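Local coordinates for cellulosomal-scaffolding protein A (Clostridium thermocellum, PDB 4B9F), which probably binds crystalline cellulose through this family 3a carbohydrate-binding module, tethering the cellulosome scaffold to its substrate, at residues Ala31-Val45 / Ala88-Glu102. Numbering follows the deposited sequence.
Sequences AIDLSKLTLRYYYTV and ADTYLEISFTGGTLE. With CA (calcium ion), chain C.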
loop_
_atom_site.group_PDB
_atom_site.type_symbol
_atom_site.label_atom_id
_atom_site.label_comp_id
_atom_site.label_asym_id
_atom_site.label_seq_id
_atom_site.Cartn_x
_atom_site.Cartn_y
_atom_site.Cartn_z
ATOM N N ALA A 31 -15.242 12.789 7.460
ATOM C CA ALA A 31 -13.879 12.359 7.742
ATOM C C ALA A 31 -13.759 10.846 7.908
ATOM O O ALA A 31 -14.720 10.168 8.293
ATOM C CB ALA A 31 -13.345 13.082 8.975
ATOM N N ILE A 32 -12.576 10.333 7.590
ATOM C CA ILE A 32 -12.231 8.930 7.756
ATOM C C ILE A 32 -11.126 8.809 8.804
ATOM O O ILE A 32 -10.155 9.563 8.786
ATOM C CB ILE A 32 -11.739 8.331 6.421
ATOM C CG1 ILE A 32 -12.892 8.251 5.413
ATOM C CG2 ILE A 32 -11.119 6.957 6.630
ATOM C CD1 ILE A 32 -12.450 7.879 4.011
ATOM N N ASP A 33 -11.301 7.872 9.729
ATOM C CA ASP A 33 -10.324 7.573 10.769
ATOM C C ASP A 33 -9.243 6.672 10.179
ATOM O O ASP A 33 -9.498 5.501 9.908
ATOM C CB ASP A 33 -11.044 6.855 11.918
ATOM C CG ASP A 33 -10.143 6.558 13.098
ATOM O OD1 ASP A 33 -8.908 6.690 12.988
ATOM O OD2 ASP A 33 -10.685 6.173 14.156
ATOM N N LEU A 34 -8.041 7.211 9.981
ATOM C CA LEU A 34 -6.959 6.434 9.374
ATOM C C LEU A 34 -6.537 5.233 10.214
ATOM O O LEU A 34 -6.020 4.255 9.678
ATOM C CB LEU A 34 -5.742 7.311 9.088
ATOM C CG LEU A 34 -5.853 8.199 7.854
ATOM C CD1 LEU A 34 -4.563 8.989 7.693
ATOM C CD2 LEU A 34 -6.125 7.374 6.608
ATOM N N SER A 35 -6.748 5.301 11.527
ATOM C CA SER A 35 -6.395 4.177 12.388
ATOM C C SER A 35 -7.232 2.940 12.063
ATOM O O SER A 35 -6.909 1.838 12.509
ATOM C CB SER A 35 -6.513 4.548 13.876
ATOM O OG SER A 35 -7.865 4.604 14.297
ATOM N N LYS A 36 -8.301 3.130 11.288
ATOM C CA LYS A 36 -9.159 2.025 10.864
ATOM C C LYS A 36 -8.932 1.608 9.409
ATOM O O LYS A 36 -9.544 0.649 8.945
ATOM C CB LYS A 36 -10.635 2.397 11.036
ATOM C CG LYS A 36 -10.990 2.999 12.380
ATOM C CD LYS A 36 -10.870 1.981 13.493
ATOM C CE LYS A 36 -11.462 2.530 14.784
ATOM N NZ LYS A 36 -11.344 1.573 15.915
ATOM N N LEU A 37 -8.063 2.319 8.689
ATOM C CA LEU A 37 -7.854 2.060 7.267
ATOM C C LEU A 37 -6.702 1.096 7.039
ATOM O O LEU A 37 -5.619 1.272 7.596
ATOM C CB LEU A 37 -7.563 3.359 6.521
ATOM C CG LEU A 37 -7.348 3.227 5.011
ATOM C CD1 LEU A 37 -8.624 2.760 4.305
ATOM C CD2 LEU A 37 -6.867 4.546 4.424
ATOM N N THR A 38 -6.937 0.065 6.234
ATOM C CA THR A 38 -5.843 -0.807 5.826
ATOM C C THR A 38 -5.809 -0.931 4.305
ATOM O O THR A 38 -6.850 -0.821 3.641
ATOM C CB THR A 38 -5.930 -2.202 6.463
ATOM O OG1 THR A 38 -7.205 -2.774 6.163
ATOM C CG2 THR A 38 -5.737 -2.126 7.975
ATOM N N LEU A 39 -4.609 -1.141 3.767
ATOM C CA LEU A 39 -4.383 -1.276 2.337
ATOM C C LEU A 39 -3.647 -2.583 2.098
ATOM O O LEU A 39 -2.760 -2.949 2.883
ATOM C CB LEU A 39 -3.518 -0.113 1.832
ATOM C CG LEU A 39 -4.023 1.287 2.189
ATOM C CD1 LEU A 39 -2.982 2.350 1.814
ATOM C CD2 LEU A 39 -5.334 1.585 1.506
ATOM N N ARG A 40 -3.980 -3.283 1.016
ATOM C CA ARG A 40 -3.320 -4.553 0.732
ATOM C C ARG A 40 -2.646 -4.543 -0.625
ATOM O O ARG A 40 -3.237 -4.116 -1.629
ATOM C CB ARG A 40 -4.312 -5.722 0.794
ATOM C CG ARG A 40 -4.957 -5.905 2.127
ATOM C CD ARG A 40 -5.846 -7.134 2.172
ATOM N NE ARG A 40 -6.543 -7.171 3.447
ATOM C CZ ARG A 40 -7.483 -8.051 3.767
ATOM N NH1 ARG A 40 -7.831 -9.006 2.911
ATOM N NH2 ARG A 40 -8.069 -7.979 4.956
ATOM N N TYR A 41 -1.397 -5.018 -0.631
ATOM C CA TYR A 41 -0.613 -5.224 -1.837
ATOM C C TYR A 41 -0.289 -6.718 -1.939
ATOM O O TYR A 41 0.444 -7.251 -1.109
ATOM C CB TYR A 41 0.677 -4.386 -1.783
ATOM C CG TYR A 41 1.529 -4.574 -3.015
ATOM C CD1 TYR A 41 1.290 -3.828 -4.163
ATOM C CD2 TYR A 41 2.552 -5.524 -3.054
ATOM C CE1 TYR A 41 2.041 -4.011 -5.310
ATOM C CE2 TYR A 41 3.310 -5.712 -4.199
ATOM C CZ TYR A 41 3.047 -4.949 -5.322
ATOM O OH TYR A 41 3.765 -5.109 -6.477
ATOM N N TYR A 42 -0.845 -7.380 -2.956
ATOM C CA TYR A 42 -0.745 -8.828 -3.088
ATOM C C TYR A 42 0.385 -9.236 -4.017
ATOM O O TYR A 42 0.566 -8.655 -5.093
ATOM C CB TYR A 42 -2.044 -9.393 -3.655
ATOM C CG TYR A 42 -3.301 -9.006 -2.924
ATOM C CD1 TYR A 42 -3.752 -9.753 -1.837
ATOM C CD2 TYR A 42 -4.085 -7.940 -3.364
ATOM C CE1 TYR A 42 -4.937 -9.430 -1.189
ATOM C CE2 TYR A 42 -5.273 -7.604 -2.715
ATOM C CZ TYR A 42 -5.689 -8.359 -1.633
ATOM O OH TYR A 42 -6.877 -8.043 -1.014
ATOM N N TYR A 43 1.118 -10.271 -3.633
ATOM C CA TYR A 43 2.258 -10.707 -4.418
ATOM C C TYR A 43 2.636 -12.140 -4.077
ATOM O O TYR A 43 2.041 -12.757 -3.192
ATOM C CB TYR A 43 3.447 -9.756 -4.174
ATOM C CG TYR A 43 4.000 -9.786 -2.757
ATOM C CD1 TYR A 43 3.343 -9.138 -1.713
ATOM C CD2 TYR A 43 5.182 -10.460 -2.470
ATOM C CE1 TYR A 43 3.846 -9.168 -0.411
ATOM C CE2 TYR A 43 5.691 -10.499 -1.177
ATOM C CZ TYR A 43 5.023 -9.847 -0.152
ATOM O OH TYR A 43 5.521 -9.867 1.130
ATOM N N THR A 44 3.613 -12.671 -4.803
ATOM C CA THR A 44 4.182 -13.970 -4.487
ATOM C C THR A 44 5.581 -13.759 -3.928
ATOM O O THR A 44 6.410 -13.079 -4.535
ATOM C CB THR A 44 4.256 -14.881 -5.725
ATOM O OG1 THR A 44 4.822 -14.148 -6.821
ATOM C CG2 THR A 44 2.874 -15.373 -6.112
ATOM N N VAL A 45 5.845 -14.348 -2.769
ATOM C CA VAL A 45 7.086 -14.084 -2.047
ATOM C C VAL A 45 8.345 -14.645 -2.731
ATOM O O VAL A 45 9.439 -14.134 -2.509
ATOM C CB VAL A 45 6.960 -14.569 -0.576
ATOM C CG1 VAL A 45 6.848 -16.091 -0.505
ATOM C CG2 VAL A 45 8.109 -14.052 0.287
ATOM N N ALA A 88 -0.563 -14.626 -6.238
ATOM C CA ALA A 88 -0.694 -14.089 -4.890
ATOM C C ALA A 88 -0.610 -15.179 -3.843
ATOM O O ALA A 88 -1.468 -16.068 -3.796
ATOM C CB ALA A 88 -2.010 -13.302 -4.741
ATOM N N ASP A 89 0.411 -15.112 -2.991
ATOM C CA ASP A 89 0.463 -15.979 -1.817
ATOM C C ASP A 89 0.626 -15.210 -0.518
ATOM O O ASP A 89 0.553 -15.797 0.562
ATOM C CB ASP A 89 1.530 -17.092 -1.931
ATOM C CG ASP A 89 2.943 -16.571 -2.183
ATOM O OD1 ASP A 89 3.353 -15.525 -1.635
ATOM O OD2 ASP A 89 3.661 -17.250 -2.933
ATOM N N THR A 90 0.821 -13.898 -0.632
ATOM C CA THR A 90 1.087 -13.034 0.503
ATOM C C THR A 90 0.496 -11.676 0.194
ATOM O O THR A 90 0.394 -11.295 -0.973
ATOM C CB THR A 90 2.627 -12.860 0.683
ATOM O OG1 THR A 90 3.259 -14.147 0.736
ATOM C CG2 THR A 90 2.969 -12.076 1.951
ATOM N N TYR A 91 0.110 -10.930 1.219
ATOM C CA TYR A 91 -0.014 -9.492 1.030
ATOM C C TYR A 91 0.701 -8.701 2.094
ATOM O O TYR A 91 0.809 -9.122 3.252
ATOM C CB TYR A 91 -1.471 -9.023 0.890
ATOM C CG TYR A 91 -2.407 -9.321 2.041
ATOM C CD1 TYR A 91 -2.595 -8.404 3.074
ATOM C CD2 TYR A 91 -3.166 -10.486 2.053
ATOM C CE1 TYR A 91 -3.493 -8.666 4.119
ATOM C CE2 TYR A 91 -4.060 -10.750 3.084
ATOM C CZ TYR A 91 -4.223 -9.840 4.106
ATOM O OH TYR A 91 -5.121 -10.108 5.117
ATOM N N LEU A 92 1.231 -7.563 1.672
ATOM C CA LEU A 92 1.607 -6.528 2.607
ATOM C C LEU A 92 0.334 -5.797 2.997
ATOM O O LEU A 92 -0.456 -5.387 2.134
ATOM C CB LEU A 92 2.574 -5.554 1.943
ATOM C CG LEU A 92 2.786 -4.216 2.655
ATOM C CD1 LEU A 92 3.628 -4.398 3.912
ATOM C CD2 LEU A 92 3.429 -3.192 1.728
ATOM N N GLU A 93 0.111 -5.669 4.298
ATOM C CA GLU A 93 -0.972 -4.854 4.803
ATOM C C GLU A 93 -0.394 -3.594 5.402
ATOM O O GLU A 93 0.414 -3.663 6.341
ATOM C CB GLU A 93 -1.764 -5.596 5.868
ATOM C CG GLU A 93 -2.973 -4.806 6.332
ATOM C CD GLU A 93 -3.490 -5.249 7.682
ATOM O OE1 GLU A 93 -2.803 -4.991 8.699
ATOM O OE2 GLU A 93 -4.586 -5.845 7.725
ATOM N N ILE A 94 -0.782 -2.455 4.840
ATOM C CA ILE A 94 -0.375 -1.159 5.355
ATOM C C ILE A 94 -1.481 -0.659 6.273
ATOM O O ILE A 94 -2.666 -0.721 5.925
ATOM C CB ILE A 94 -0.090 -0.151 4.209
ATOM C CG1 ILE A 94 1.141 -0.606 3.412
ATOM C CG2 ILE A 94 0.120 1.249 4.779
ATOM C CD1 ILE A 94 1.427 0.227 2.172
ATOM N N SER A 95 -1.083 -0.172 7.442
ATOM C CA SER A 95 -2.008 0.408 8.404
ATOM C C SER A 95 -1.409 1.686 8.994
ATOM O O SER A 95 -0.267 2.062 8.674
ATOM C CB SER A 95 -2.351 -0.604 9.505
ATOM O OG SER A 95 -1.175 -1.022 10.177
ATOM N N PHE A 96 -2.180 2.349 9.855
ATOM C CA PHE A 96 -1.816 3.670 10.367
ATOM C C PHE A 96 -2.047 3.716 11.862
ATOM O O PHE A 96 -3.061 3.207 12.358
ATOM C CB PHE A 96 -2.651 4.761 9.691
ATOM C CG PHE A 96 -2.566 4.729 8.199
ATOM C CD1 PHE A 96 -3.397 3.896 7.453
ATOM C CD2 PHE A 96 -1.636 5.512 7.529
ATOM C CE1 PHE A 96 -3.297 3.834 6.075
ATOM C CE2 PHE A 96 -1.539 5.466 6.138
ATOM C CZ PHE A 96 -2.376 4.626 5.415
ATOM N N THR A 97 -1.122 4.349 12.575
ATOM C CA THR A 97 -1.228 4.455 14.023
ATOM C C THR A 97 -2.278 5.471 14.451
ATOM O O THR A 97 -2.753 5.440 15.585
ATOM C CB THR A 97 0.116 4.818 14.665
ATOM O OG1 THR A 97 0.550 6.092 14.175
ATOM C CG2 THR A 97 1.171 3.757 14.347
ATOM N N GLY A 98 -2.636 6.373 13.545
ATOM C CA GLY A 98 -3.595 7.409 13.852
ATOM C C GLY A 98 -3.727 8.348 12.674
ATOM O O GLY A 98 -3.158 8.099 11.609
ATOM N N GLY A 99 -4.473 9.429 12.865
ATOM C CA GLY A 99 -4.690 10.404 11.812
ATOM C C GLY A 99 -6.105 10.387 11.268
ATOM O O GLY A 99 -6.857 9.427 11.451
ATOM N N THR A 100 -6.456 11.466 10.586
ATOM C CA THR A 100 -7.790 11.647 10.058
ATOM C C THR A 100 -7.664 12.157 8.638
ATOM O O THR A 100 -6.856 13.048 8.347
ATOM C CB THR A 100 -8.583 12.664 10.901
ATOM O OG1 THR A 100 -8.734 12.167 12.236
ATOM C CG2 THR A 100 -9.948 12.911 10.306
ATOM N N LEU A 101 -8.450 11.565 7.749
ATOM C CA LEU A 101 -8.493 11.988 6.367
ATOM C C LEU A 101 -9.805 12.734 6.133
ATOM O O LEU A 101 -10.872 12.120 6.043
ATOM C CB LEU A 101 -8.385 10.771 5.448
ATOM C CG LEU A 101 -8.042 11.047 3.989
ATOM C CD1 LEU A 101 -6.682 11.715 3.900
ATOM C CD2 LEU A 101 -8.060 9.753 3.193
ATOM N N GLU A 102 -9.720 14.059 6.060
ATOM C CA GLU A 102 -10.899 14.912 5.885
ATOM C C GLU A 102 -11.467 14.787 4.478
ATOM O O GLU A 102 -10.762 14.358 3.567
ATOM C CB GLU A 102 -10.519 16.378 6.135
ATOM C CG GLU A 102 -10.019 16.680 7.545
ATOM C CD GLU A 102 -11.119 16.642 8.592
ATOM O OE1 GLU A 102 -12.314 16.645 8.217
ATOM O OE2 GLU A 102 -10.796 16.618 9.794
HETATM CA CA CA C . 6.811 -12.663 -6.929
HETATM O O HOH W 1 -4.929 1.384 10.168
HETATM O O HOH W 2 -3.970 0.963 13.566
HETATM O O HOH W 3 -6.622 -5.452 5.745
HETATM O O HOH W 4 7.611 -10.640 -5.705
#
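Leu39 and Ile94 exchange backbone bonds in both directions, Leu39 N to Ile94 O at 2.9 Å and Ile94 N back to Leu39 O, and Tyr41 pairs with Leu92 in the same way. Strands 37-43 and 90-96 thus run antiparallel, at 158°. Near the calcium the register slips in a classic beta bulge: Tyr43 O takes both Asp89 N and Thr90 N, while Tyr43 N returns a bond to Thr90 O. On the far side of the 3-10 segment 34-36 from this pairing, strands 32-33 and 100-101 form a separate two-stranded sheet, with Ile32 and Leu101 bonded both ways.

On the face carrying Arg40, the extended arginine chain lies across the Tyr91 ring. Arg40 CD sits 3.6 Å from the centroid of the Tyr91 ring, a CH-pi contact, and the guanidinium, only 12° from the ring plane, centres over Tyr91 OH. Arg40 also makes a cation-pi contact with Tyr144 of strand 142-145. Water 3 links Arg40 NE, Thr38 OG1 and Glu93 OE2, joining two opposite charges that do not touch directly.

The fold is a beta sandwich, and Leu39, Leu92 and Ile94 turn inward to meet strand 20-26 of the facing sheet. Phe96 belongs to this buried layer: CG anti to its carbonyl carbon (chi1 -55°) sets the ring beside Leu37, whose CD2 is 4.0 Å from CE1 of Phe96, with Leu37 O at the ring edge. Thr90 CB covers one face of the Tyr43 ring; Tyr43 OH is held by Gln51.

Asp33 shapes its own turn: OD1 accepts Ser35 N, closing an Asx turn, and also Ser35 OG, both from the same face of the carboxylate. Asp89 bonds across, its OD1 receiving Val45 N at 3.0 Å on the syn lone pair and Thr90 OG1 on the anti side, bracing the chain just after Thr44, whose O and OG1 bind calcium with Asp46, Thr122, Asn125 and Asp126.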